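Local coordinates for protein glutamate racemase (Bacillus anthracis, PDB 2DWU) that belongs to the Asp/Glu/hydantoin racemase family of alpha/beta proteins and binds D-glutamic acid in a pocket between its two parallel-sheet domains, at residues Gly117-Thr121 / Gly187-Tyr191; Ile97-Gly103 / Glu214-Leu219; Leu159-Val165 / Leu193-Tyr197; Val245-Glu249 / Ile260-Cys264. The contacts are given in a common frame with arbitrary orientation. Numbering follows the deposited sequence.

Interaction 1: Gly117-Thr121 / Gly187-Tyr191; sequences GVIGT and GCTHY. With DGL (D-glutamic acid), chain H.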
loop_
_atom_site.group_PDB
_atom_site.type_symbol
_atom_site.label_atom_id
_atom_site.label_comp_id
_atom_site.label_asym_id
_atom_site.label_seq_id
_atom_site.Cartn_x
_atom_site.Cartn_y
_atom_site.Cartn_z
ATOM N N GLY B 117 14.007 4.974 10.376
ATOM C CA GLY B 117 15.279 5.367 9.802
ATOM C C GLY B 117 15.135 5.378 8.276
ATOM O O GLY B 117 14.244 4.739 7.725
ATOM N N VAL B 118 15.973 6.140 7.592
ATOM C CA VAL B 118 15.974 6.089 6.125
ATOM C C VAL B 118 17.379 6.385 5.654
ATOM O O VAL B 118 18.058 7.266 6.187
ATOM C CB VAL B 118 14.981 7.055 5.450
ATOM C CG1 VAL B 118 15.283 8.504 5.838
ATOM C CG2 VAL B 118 15.064 6.869 3.924
ATOM N N ILE B 119 17.815 5.617 4.660
ATOM C CA ILE B 119 19.154 5.735 4.088
ATOM C C ILE B 119 19.038 5.996 2.596
ATOM O O ILE B 119 18.065 5.574 1.951
ATOM C CB ILE B 119 20.026 4.466 4.332
ATOM C CG1 ILE B 119 19.295 3.187 3.889
ATOM C CG2 ILE B 119 20.377 4.418 5.838
ATOM C CD1 ILE B 119 20.202 1.957 3.871
ATOM N N GLY B 120 20.013 6.708 2.047
ATOM C CA GLY B 120 19.958 7.010 0.626
ATOM C C GLY B 120 21.161 7.822 0.235
ATOM O O GLY B 120 22.111 7.948 1.022
ATOM N N THR B 121 21.141 8.368 -0.977
ATOM C CA THR B 121 22.277 9.167 -1.451
ATOM C C THR B 121 22.335 10.502 -0.730
ATOM O O THR B 121 21.397 10.907 -0.057
ATOM C CB THR B 121 22.140 9.534 -2.948
ATOM O OG1 THR B 121 20.966 10.357 -3.112
ATOM C CG2 THR B 121 22.049 8.292 -3.827
ATOM N N GLY B 187 15.935 4.008 0.907
ATOM C CA GLY B 187 15.713 5.160 0.053
ATOM C C GLY B 187 16.636 5.342 -1.139
ATOM O O GLY B 187 17.034 6.461 -1.451
ATOM N N CYS B 188 16.914 4.239 -1.816
ATOM C CA CYS B 188 17.789 4.244 -2.984
ATOM C C CYS B 188 17.440 2.996 -3.803
ATOM O O CYS B 188 17.186 1.929 -3.242
ATOM C CB CYS B 188 19.250 4.175 -2.541
ATOM S SG CYS B 188 20.444 4.089 -3.921
ATOM N N THR B 189 17.460 3.148 -5.129
ATOM C CA THR B 189 17.134 2.065 -6.048
ATOM C C THR B 189 17.983 0.820 -5.861
ATOM O O THR B 189 17.520 -0.287 -6.106
ATOM C CB THR B 189 17.368 2.483 -7.529
ATOM O OG1 THR B 189 18.666 3.075 -7.655
ATOM C CG2 THR B 189 16.303 3.467 -8.005
ATOM N N HIS B 190 19.237 1.000 -5.450
ATOM C CA HIS B 190 20.129 -0.143 -5.376
ATOM C C HIS B 190 20.074 -0.947 -4.102
ATOM O O HIS B 190 20.506 -2.104 -4.082
ATOM C CB HIS B 190 21.583 0.321 -5.533
ATOM C CG HIS B 190 21.914 0.907 -6.870
ATOM N ND1 HIS B 190 21.196 1.935 -7.444
ATOM C CD2 HIS B 190 22.953 0.667 -7.704
ATOM C CE1 HIS B 190 21.785 2.310 -8.569
ATOM N NE2 HIS B 190 22.854 1.553 -8.747
ATOM N N TYR B 191 19.532 -0.361 -3.037
ATOM C CA TYR B 191 19.594 -1.058 -1.762
ATOM C C TYR B 191 18.892 -2.392 -1.600
ATOM O O TYR B 191 19.309 -3.187 -0.756
ATOM C CB TYR B 191 19.224 -0.105 -0.613
ATOM C CG TYR B 191 20.121 1.131 -0.500
ATOM C CD1 TYR B 191 21.262 1.309 -1.313
ATOM C CD2 TYR B 191 19.788 2.159 0.392
ATOM C CE1 TYR B 191 22.023 2.475 -1.249
ATOM C CE2 TYR B 191 20.540 3.339 0.466
ATOM C CZ TYR B 191 21.646 3.500 -0.357
ATOM O OH TYR B 191 22.295 4.701 -0.298
HETATM N N DGL H . 19.127 5.678 -8.578
HETATM C CA DGL H . 19.802 6.462 -7.497
HETATM C C DGL H . 18.887 6.623 -6.334
HETATM O O DGL H . 19.078 7.465 -5.465
HETATM C CB DGL H . 21.096 5.745 -7.052
HETATM C CG DGL H . 22.179 6.031 -8.119
HETATM C CD DGL H . 22.553 7.445 -8.302
HETATM O OE1 DGL H . 23.199 8.095 -7.478
HETATM O OE2 DGL H . 22.140 8.005 -9.415
HETATM O OXT DGL H . 17.853 5.829 -6.278
HETATM O O HOH W 1 18.862 7.795 -2.762
#

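Interaction 2: Ile97-Gly103 / Glu214-Leu219; sequences IGVIHPG and ETAIEL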
loop_
_atom_site.group_PDB
_atom_site.type_symbol
_atom_site.label_atom_id
_atom_site.label_comp_id
_atom_site.label_asym_id
_atom_site.label_seq_id
_atom_site.Cartn_x
_atom_site.Cartn_y
_atom_site.Cartn_z
ATOM N N ILE B 97 4.244 9.362 -10.169
ATOM C CA ILE B 97 4.451 8.652 -8.902
ATOM C C ILE B 97 5.952 8.567 -8.631
ATOM O O ILE B 97 6.711 8.037 -9.456
ATOM C CB ILE B 97 3.886 7.198 -8.976
ATOM C CG1 ILE B 97 2.340 7.188 -8.980
ATOM C CG2 ILE B 97 4.312 6.416 -7.746
ATOM C CD1 ILE B 97 1.678 7.728 -10.237
ATOM N N GLY B 98 6.376 9.089 -7.487
ATOM C CA GLY B 98 7.776 9.051 -7.097
ATOM C C GLY B 98 7.968 7.890 -6.135
ATOM O O GLY B 98 6.992 7.321 -5.613
ATOM N N VAL B 99 9.220 7.568 -5.857
ATOM C CA VAL B 99 9.519 6.430 -4.983
ATOM C C VAL B 99 9.635 6.775 -3.502
ATOM O O VAL B 99 9.697 5.870 -2.662
ATOM C CB VAL B 99 10.827 5.700 -5.412
ATOM C CG1 VAL B 99 10.562 4.864 -6.655
ATOM C CG2 VAL B 99 11.959 6.690 -5.715
ATOM N N ILE B 100 9.636 8.063 -3.186
ATOM C CA ILE B 100 9.790 8.499 -1.787
ATOM C C ILE B 100 8.510 8.396 -0.950
ATOM O O ILE B 100 8.521 7.734 0.090
ATOM C CB ILE B 100 10.360 9.940 -1.744
ATOM C CG1 ILE B 100 11.773 9.925 -2.342
ATOM C CG2 ILE B 100 10.346 10.515 -0.288
ATOM C CD1 ILE B 100 12.449 11.276 -2.383
ATOM N N HIS B 101 7.414 8.993 -1.416
ATOM C CA HIS B 101 6.176 8.961 -0.657
ATOM C C HIS B 101 5.626 7.561 -0.404
ATOM O O HIS B 101 5.121 7.283 0.690
ATOM C CB HIS B 101 5.136 9.877 -1.313
ATOM C CG HIS B 101 5.490 11.331 -1.211
ATOM N ND1 HIS B 101 6.432 11.925 -2.022
ATOM C CD2 HIS B 101 5.065 12.294 -0.357
ATOM C CE1 HIS B 101 6.575 13.196 -1.673
ATOM N NE2 HIS B 101 5.754 13.446 -0.665
ATOM N N PRO B 102 5.710 6.653 -1.389
ATOM C CA PRO B 102 5.195 5.305 -1.129
ATOM C C PRO B 102 5.975 4.637 0.000
ATOM O O PRO B 102 5.388 3.916 0.815
ATOM C CB PRO B 102 5.397 4.572 -2.474
ATOM C CG PRO B 102 5.218 5.668 -3.458
ATOM C CD PRO B 102 6.018 6.839 -2.817
ATOM N N GLY B 103 7.285 4.892 0.064
ATOM C CA GLY B 103 8.119 4.316 1.119
ATOM C C GLY B 103 7.757 4.897 2.491
ATOM O O GLY B 103 7.677 4.166 3.478
ATOM N N GLU B 214 6.887 -0.865 -2.552
ATOM C CA GLU B 214 5.835 0.057 -2.176
ATOM C C GLU B 214 5.396 0.976 -3.299
ATOM O O GLU B 214 4.241 1.400 -3.350
ATOM C CB GLU B 214 6.291 0.880 -0.966
ATOM C CG GLU B 214 6.854 -0.003 0.139
ATOM C CD GLU B 214 5.894 -1.072 0.626
ATOM O OE1 GLU B 214 4.679 -0.908 0.426
ATOM O OE2 GLU B 214 6.352 -2.071 1.232
ATOM N N THR B 215 6.307 1.279 -4.222
ATOM C CA THR B 215 5.942 2.180 -5.311
ATOM C C THR B 215 5.038 1.468 -6.294
ATOM O O THR B 215 4.120 2.087 -6.850
ATOM C CB THR B 215 7.181 2.727 -6.022
ATOM O OG1 THR B 215 7.936 3.488 -5.071
ATOM C CG2 THR B 215 6.795 3.694 -7.169
ATOM N N ALA B 216 5.263 0.180 -6.493
ATOM C CA ALA B 216 4.387 -0.526 -7.412
ATOM C C ALA B 216 2.957 -0.611 -6.872
ATOM O O ALA B 216 1.986 -0.433 -7.620
ATOM C CB ALA B 216 4.947 -1.956 -7.720
ATOM N N ILE B 217 2.794 -0.842 -5.567
ATOM C CA ILE B 217 1.443 -0.917 -5.054
ATOM C C ILE B 217 0.811 0.486 -5.046
ATOM O O ILE B 217 -0.381 0.624 -5.269
ATOM C CB ILE B 217 1.381 -1.639 -3.675
ATOM C CG1 ILE B 217 -0.081 -1.892 -3.314
ATOM C CG2 ILE B 217 2.144 -0.861 -2.599
ATOM C CD1 ILE B 217 -0.248 -2.923 -2.213
ATOM N N GLU B 218 1.614 1.538 -4.845
ATOM C CA GLU B 218 1.079 2.894 -4.888
ATOM C C GLU B 218 0.575 3.199 -6.304
ATOM O O GLU B 218 -0.506 3.747 -6.494
ATOM C CB GLU B 218 2.158 3.913 -4.486
ATOM C CG GLU B 218 1.634 5.347 -4.450
ATOM C CD GLU B 218 1.711 6.036 -3.076
ATOM O OE1 GLU B 218 1.792 5.383 -2.005
ATOM O OE2 GLU B 218 1.663 7.284 -3.091
ATOM N N LEU B 219 1.368 2.837 -7.308
ATOM C CA LEU B 219 0.951 3.029 -8.701
ATOM C C LEU B 219 -0.348 2.242 -8.970
ATOM O O LEU B 219 -1.292 2.770 -9.578
ATOM C CB LEU B 219 2.061 2.530 -9.646
ATOM C CG LEU B 219 1.725 2.563 -11.140
ATOM C CD1 LEU B 219 1.480 4.004 -11.602
ATOM C CD2 LEU B 219 2.862 1.922 -11.915
#

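Interaction 3: Leu159-Val165 / Leu193-Tyr197; sequences LEDTAYV and LLESY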
loop_
_atom_site.group_PDB
_atom_site.type_symbol
_atom_site.label_atom_id
_atom_site.label_comp_id
_atom_site.label_asym_id
_atom_site.label_seq_id
_atom_site.Cartn_x
_atom_site.Cartn_y
_atom_site.Cartn_z
ATOM N N LEU B 159 29.661 -6.130 -5.795
ATOM C CA LEU B 159 28.722 -7.036 -5.148
ATOM C C LEU B 159 29.200 -8.468 -4.915
ATOM O O LEU B 159 28.774 -9.117 -3.960
ATOM C CB LEU B 159 27.388 -7.024 -5.905
ATOM C CG LEU B 159 26.167 -7.581 -5.169
ATOM C CD1 LEU B 159 25.905 -6.782 -3.883
ATOM C CD2 LEU B 159 24.969 -7.506 -6.092
ATOM N N GLU B 160 30.097 -8.966 -5.757
ATOM C CA GLU B 160 30.579 -10.331 -5.588
ATOM C C GLU B 160 31.624 -10.448 -4.480
ATOM O O GLU B 160 31.929 -11.557 -4.027
ATOM C CB GLU B 160 31.159 -10.846 -6.906
ATOM C CG GLU B 160 30.389 -10.376 -8.141
ATOM C CD GLU B 160 28.916 -10.760 -8.116
ATOM O OE1 GLU B 160 28.188 -10.378 -9.062
ATOM O OE2 GLU B 160 28.483 -11.442 -7.162
ATOM N N ASP B 161 32.174 -9.312 -4.050
ATOM C CA ASP B 161 33.181 -9.289 -2.988
ATOM C C ASP B 161 32.414 -9.170 -1.678
ATOM O O ASP B 161 32.300 -8.089 -1.122
ATOM C CB ASP B 161 34.095 -8.079 -3.171
ATOM C CG ASP B 161 35.338 -8.139 -2.297
ATOM O OD1 ASP B 161 35.306 -8.806 -1.231
ATOM O OD2 ASP B 161 36.345 -7.494 -2.678
ATOM N N THR B 162 31.882 -10.287 -1.190
ATOM C CA THR B 162 31.080 -10.280 0.031
ATOM C C THR B 162 31.740 -9.707 1.280
ATOM O O THR B 162 31.070 -9.064 2.087
ATOM C CB THR B 162 30.531 -11.691 0.353
ATOM O OG1 THR B 162 31.615 -12.590 0.608
ATOM C CG2 THR B 162 29.697 -12.209 -0.813
ATOM N N ALA B 163 33.037 -9.936 1.459
ATOM C CA ALA B 163 33.714 -9.379 2.622
ATOM C C ALA B 163 33.685 -7.852 2.542
ATOM O O ALA B 163 33.478 -7.168 3.549
ATOM C CB ALA B 163 35.165 -9.869 2.681
ATOM N N TYR B 164 33.897 -7.329 1.336
ATOM C CA TYR B 164 33.917 -5.889 1.134
ATOM C C TYR B 164 32.520 -5.320 1.329
ATOM O O TYR B 164 32.351 -4.249 1.929
ATOM C CB TYR B 164 34.413 -5.563 -0.285
ATOM C CG TYR B 164 34.625 -4.086 -0.509
ATOM C CD1 TYR B 164 33.765 -3.348 -1.326
ATOM C CD2 TYR B 164 35.645 -3.415 0.159
ATOM C CE1 TYR B 164 33.918 -1.958 -1.463
ATOM C CE2 TYR B 164 35.804 -2.038 0.035
ATOM C CZ TYR B 164 34.935 -1.320 -0.777
ATOM O OH TYR B 164 35.088 0.041 -0.867
ATOM N N VAL B 165 31.521 -6.029 0.819
ATOM C CA VAL B 165 30.141 -5.552 0.936
ATOM C C VAL B 165 29.765 -5.515 2.422
ATOM O O VAL B 165 29.213 -4.531 2.912
ATOM C CB VAL B 165 29.153 -6.458 0.146
ATOM C CG1 VAL B 165 27.709 -5.935 0.320
ATOM C CG2 VAL B 165 29.512 -6.454 -1.366
ATOM N N LEU B 193 19.232 -4.893 -3.250
ATOM C CA LEU B 193 20.202 -5.959 -3.451
ATOM C C LEU B 193 21.044 -6.228 -2.211
ATOM O O LEU B 193 21.669 -7.290 -2.090
ATOM C CB LEU B 193 21.095 -5.649 -4.652
ATOM C CG LEU B 193 20.366 -5.906 -5.970
ATOM C CD1 LEU B 193 21.365 -5.833 -7.116
ATOM C CD2 LEU B 193 19.701 -7.281 -5.933
ATOM N N LEU B 194 21.030 -5.286 -1.274
ATOM C CA LEU B 194 21.819 -5.426 -0.045
ATOM C C LEU B 194 20.946 -5.816 1.122
ATOM O O LEU B 194 21.426 -5.810 2.261
ATOM C CB LEU B 194 22.465 -4.089 0.328
ATOM C CG LEU B 194 23.435 -3.484 -0.668
ATOM C CD1 LEU B 194 23.821 -2.066 -0.218
ATOM C CD2 LEU B 194 24.667 -4.376 -0.783
ATOM N N GLU B 195 19.688 -6.147 0.860
ATOM C CA GLU B 195 18.772 -6.435 1.954
ATOM C C GLU B 195 19.274 -7.409 3.001
ATOM O O GLU B 195 19.160 -7.139 4.211
ATOM C CB GLU B 195 17.406 -6.891 1.441
ATOM C CG GLU B 195 16.449 -7.157 2.599
ATOM C CD GLU B 195 15.005 -7.325 2.173
ATOM O OE1 GLU B 195 14.746 -7.966 1.123
ATOM O OE2 GLU B 195 14.119 -6.827 2.907
ATOM N N SER B 196 19.837 -8.532 2.561
ATOM C CA SER B 196 20.341 -9.499 3.525
ATOM C C SER B 196 21.412 -8.941 4.435
ATOM O O SER B 196 21.413 -9.223 5.637
ATOM C CB SER B 196 20.884 -10.734 2.816
ATOM O OG SER B 196 19.828 -11.402 2.163
ATOM N N TYR B 197 22.329 -8.161 3.872
ATOM C CA TYR B 197 23.418 -7.585 4.656
ATOM C C TYR B 197 22.873 -6.616 5.674
ATOM O O TYR B 197 23.306 -6.584 6.820
ATOM C CB TYR B 197 24.408 -6.826 3.760
ATOM C CG TYR B 197 25.171 -7.689 2.791
ATOM C CD1 TYR B 197 24.706 -7.902 1.495
ATOM C CD2 TYR B 197 26.356 -8.305 3.180
ATOM C CE1 TYR B 197 25.421 -8.716 0.605
ATOM C CE2 TYR B 197 27.070 -9.113 2.310
ATOM C CZ TYR B 197 26.601 -9.314 1.029
ATOM O OH TYR B 197 27.320 -10.117 0.166
HETATM O O HOH W 2 26.881 -10.111 -2.432
#

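Interaction 4: Val245-Glu249 / Ile260-Cys264; sequences VSSFE and ISVDC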
loop_
_atom_site.group_PDB
_atom_site.type_symbol
_atom_site.label_atom_id
_atom_site.label_comp_id
_atom_site.label_asym_id
_atom_site.label_seq_id
_atom_site.Cartn_x
_atom_site.Cartn_y
_atom_site.Cartn_z
ATOM N N VAL B 245 24.919 -0.016 -24.223
ATOM C CA VAL B 245 23.805 -0.939 -24.327
ATOM C C VAL B 245 24.221 -2.331 -23.854
ATOM O O VAL B 245 23.478 -2.987 -23.126
ATOM C CB VAL B 245 23.286 -1.010 -25.774
ATOM C CG1 VAL B 245 22.386 -2.234 -25.959
ATOM C CG2 VAL B 245 22.525 0.263 -26.100
ATOM N N SER B 246 25.407 -2.789 -24.252
ATOM C CA SER B 246 25.847 -4.115 -23.823
ATOM C C SER B 246 26.033 -4.155 -22.309
ATOM O O SER B 246 25.723 -5.158 -21.663
ATOM C CB SER B 246 27.143 -4.526 -24.545
ATOM O OG SER B 246 28.206 -3.626 -24.288
ATOM N N SER B 247 26.511 -3.054 -21.738
ATOM C CA SER B 247 26.715 -2.963 -20.297
ATOM C C SER B 247 25.374 -3.090 -19.552
ATOM O O SER B 247 25.248 -3.856 -18.588
ATOM C CB SER B 247 27.367 -1.624 -19.960
ATOM O OG SER B 247 27.471 -1.449 -18.564
ATOM N N PHE B 248 24.382 -2.326 -20.004
ATOM C CA PHE B 248 23.053 -2.365 -19.393
ATOM C C PHE B 248 22.441 -3.767 -19.490
ATOM O O PHE B 248 21.915 -4.293 -18.511
ATOM C CB PHE B 248 22.133 -1.362 -20.083
ATOM C CG PHE B 248 20.887 -1.047 -19.300
ATOM C CD1 PHE B 248 20.781 0.157 -18.611
ATOM C CD2 PHE B 248 19.809 -1.924 -19.288
ATOM C CE1 PHE B 248 19.610 0.492 -17.921
ATOM C CE2 PHE B 248 18.626 -1.595 -18.600
ATOM C CZ PHE B 248 18.533 -0.383 -17.920
ATOM N N GLU B 249 22.510 -4.367 -20.676
ATOM C CA GLU B 249 21.960 -5.706 -20.893
ATOM C C GLU B 249 22.578 -6.741 -19.950
ATOM O O GLU B 249 21.892 -7.627 -19.432
ATOM C CB GLU B 249 22.186 -6.135 -22.349
ATOM C CG GLU B 249 21.309 -5.393 -23.359
ATOM C CD GLU B 249 21.651 -5.717 -24.811
ATOM O OE1 GLU B 249 20.760 -5.575 -25.677
ATOM O OE2 GLU B 249 22.811 -6.097 -25.096
ATOM N N ILE B 260 16.483 -8.691 -21.518
ATOM C CA ILE B 260 15.464 -7.709 -21.861
ATOM C C ILE B 260 15.811 -6.939 -23.134
ATOM O O ILE B 260 16.937 -7.013 -23.630
ATOM C CB ILE B 260 15.287 -6.676 -20.713
ATOM C CG1 ILE B 260 16.652 -6.098 -20.326
ATOM C CG2 ILE B 260 14.634 -7.317 -19.512
ATOM C CD1 ILE B 260 16.557 -4.951 -19.328
ATOM N N SER B 261 14.833 -6.205 -23.659
ATOM C CA SER B 261 15.037 -5.399 -24.858
ATOM C C SER B 261 15.674 -4.073 -24.461
ATOM O O SER B 261 15.057 -3.278 -23.747
ATOM C CB SER B 261 13.700 -5.126 -25.557
ATOM O OG SER B 261 13.848 -4.125 -26.550
ATOM N N VAL B 262 16.899 -3.832 -24.921
ATOM C CA VAL B 262 17.592 -2.582 -24.600
ATOM C C VAL B 262 18.077 -1.829 -25.835
ATOM O O VAL B 262 18.687 -2.419 -26.738
ATOM C CB VAL B 262 18.823 -2.805 -23.692
ATOM C CG1 VAL B 262 19.364 -1.444 -23.245
ATOM C CG2 VAL B 262 18.447 -3.637 -22.474
ATOM N N ASP B 263 17.795 -0.534 -25.875
ATOM C CA ASP B 263 18.218 0.315 -26.988
ATOM C C ASP B 263 18.916 1.570 -26.471
ATOM O O ASP B 263 18.696 1.989 -25.329
ATOM C CB ASP B 263 17.020 0.710 -27.855
ATOM C CG ASP B 263 16.564 -0.422 -28.760
ATOM O OD1 ASP B 263 15.523 -1.029 -28.483
ATOM O OD2 ASP B 263 17.270 -0.707 -29.756
ATOM N N CYS B 264 19.751 2.162 -27.323
ATOM C CA CYS B 264 20.502 3.369 -26.975
ATOM C C CYS B 264 19.681 4.618 -27.267
ATOM O O CYS B 264 18.813 4.627 -28.148
ATOM C CB CYS B 264 21.810 3.424 -27.770
ATOM S SG CYS B 264 21.545 3.470 -29.557
HETATM O O HOH W 3 19.389 -8.257 -21.232
HETATM O O HOH W 4 18.332 -6.238 -25.777
#

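Interaction 1: Gly117-Thr121 / Gly187-Tyr191
This is a buried contact between the C-terminal ends of two neighbouring strands, 115-120 and 183-187, in the four-stranded parallel sheet of an alpha/beta fold. The chain leaves both strands to form one wall of the D-glutamic acid pocket, the usual position of a binding site in parallel sheets. At the strand ends one weak hydrogen bond, from Gly-187 N to Ile-119 O, 2.8 Å, joins the backbones. They are pressed so close that an ideal CB on Gly-187 would fall 2.6 Å from Ile-119 O. Beyond it, Cys-188 to Tyr-191 form a type I turn, which returns the Tyr-191 ring against the first strand, with CD2 3.5 Å from Ile-119 CD1 and OH 3.4 Å from Gly-120 C. Thr-121 is the N-cap of the next helix, its OG1 hydrogen-bonded to Thr-124 N and to Thr-79 OG1. At the ligand, Thr-189 N donates to DGL OXT (2.9 Å), Thr-189 OG1 accepts from DGL N (2.8 Å), and Cys-188 SG lies 3.6 Å from DGL CB. Water 1 fills the gap between the strand ends, accepting from Thr-121 N at 3.0 Å and donating to Gly-187 O at 2.6 Å and to DGL O at 2.7 Å.

Interaction 2: Ile97-Gly103 / Glu214-Leu219
Residues Ile-97 to Gly-103 leave edge strand 96-98 of the six-stranded parallel sheet and turn into helix 100-110, a beta-to-alpha connection of this alpha/beta fold that packs on helix 211-226. The two segments run in opposite senses: Ile-97 CA lies 6.6 Å from Leu-219 CA, while Pro-102 CA and Thr-215 CA come within 5.3 Å, an approach consistent with the compact proline ring. Pro-102 CB sits 3.5 Å from Glu-214 O and 3.8 Å from Thr-215 CA. At the strand end of the segment, Ile-97 CG2 meets Thr-215 CG2 at 3.7 Å and Ile-97 CD1 meets Leu-219 CD1 at 4.0 Å. No hydrogen bond crosses between the segments; the contact is van der Waals. The polar ends have partners elsewhere: Thr-215 OG1 bonds Ser-211 O, Glu-218 forms a salt bridge to Arg-105 of the same chain, and Glu-214 forms one to Lys-109 of the second subunit, which places the contact at the dimer interface. Within the turn, Val-99 CA rests 3.3 Å from Thr-215 OG1.

Interaction 3: Leu159-Val165 / Leu193-Tyr197
Apolar contact does most of the work where the start of helix 162-177 meets the start of helix 195-202, in the half of the alpha/beta fold built round the four-stranded sheet. Leu-159 reaches across with both methyls: CD2 lies 4.1 Å from Leu-193 CD1, and CD1 lies 4.1 Å from Leu-194 CD2. Val-165 CG1 meets that same Leu-194 CD2 at 3.6 Å.

The aromatic contribution is a CH-pi contact. Val-165 CG1 stands 3.5 Å from the centroid of the Tyr-197 ring and 9° off its normal, squarely over one face. At the far end of the ring, Thr-162 CG2 packs 3.3 Å from Tyr-197 OH.

Direct hydrogen bonds between the segments are absent, and water 2 supplies the polar link, donating to Leu-159 O at 2.6 Å and lying 2.6 Å from Tyr-197 OH. Within the first segment, an inverse gamma turn centred on Asp-161 leads into the helix, and Asp-161 OD1 caps it by accepting from Tyr-164 N at 3.3 Å. Val-165, Leu-193 and Leu-194 also touch helix 151-157, which completes the cluster.

The chemistry is thus that of a small apolar seam near the surface, where the Tyr-197 ring lends its face to a valine while its hydroxyl reaches the carbonyl of Leu-159, ahead of helix 162-177, through one water.

Interaction 4: Val245-Glu249 / Ile260-Cys264
Val-245, at the start of helix 245-256, opens this contact between the helix and the strand that follows it in a beta-alpha-beta unit. Its CG2 lies 3.6 Å from both Cys-264 N and Cys-264 CB, and its CG1 4.1 Å from Val-262 CG1, so one branched side chain spans the strand from Val-262 to Cys-264. One helical turn on, Phe-248 has its CA-to-CB bond directed toward the strand segment. Its ring meets Ile-260 at the edge, Phe-248 CE2 to Ile-260 CD1 at 4.0 Å, and Val-262 through Phe-248 CD2 to Val-262 CG2 at 3.9 Å. Val-262 is therefore the shared partner, and Glu-249 adds to it by packing CG 3.5 Å from Val-262 CG2. Glu-249 OE1 and O reach the other segment through water. Water 4 donates to Glu-249 OE1 (2.5 Å) and to Ile-260 O (2.7 Å) and accepts from Val-262 N (2.9 Å); water 3 donates to Glu-249 O (3.1 Å) and accepts from Ile-260 N (3.0 Å).

The short axes of helix 245-249 and strand 262-264 approach to 8.3 Å and run nearly antiparallel, at 154°, as expected when a helix carries the chain back between two parallel strands. Strand 262-264 is one of the two outermost strands of the six-stranded sheet within this chain. It pairs with 238-241, on which Asp-263 finds Arg-238 as a salt-bridge partner and whose Thr-241 is touched by Phe-248.

Interaction 1 is the one that touches D-glutamic acid, and the others are placed around it at different removes. Interaction 2 has its centre about 14 Å away, with nearest atoms about 6 Å apart, and brings the Val-99 side chain to about 6 Å from the ligand. Interactions 1 and 3 cross along the chain: 159-165 lies between the segments of interaction 1, and 193-197 comes just after 187-191. Their centres are about 15 Å apart, the Leu-194 side chain about 11 Å from the ligand. Interaction 4 lies about 25 Å from interaction 1, centre to centre, the Cys-264 side chain about 6 Å from the potassium ion. It shares the six-stranded sheet with interaction 2: they involve its two outermost strands.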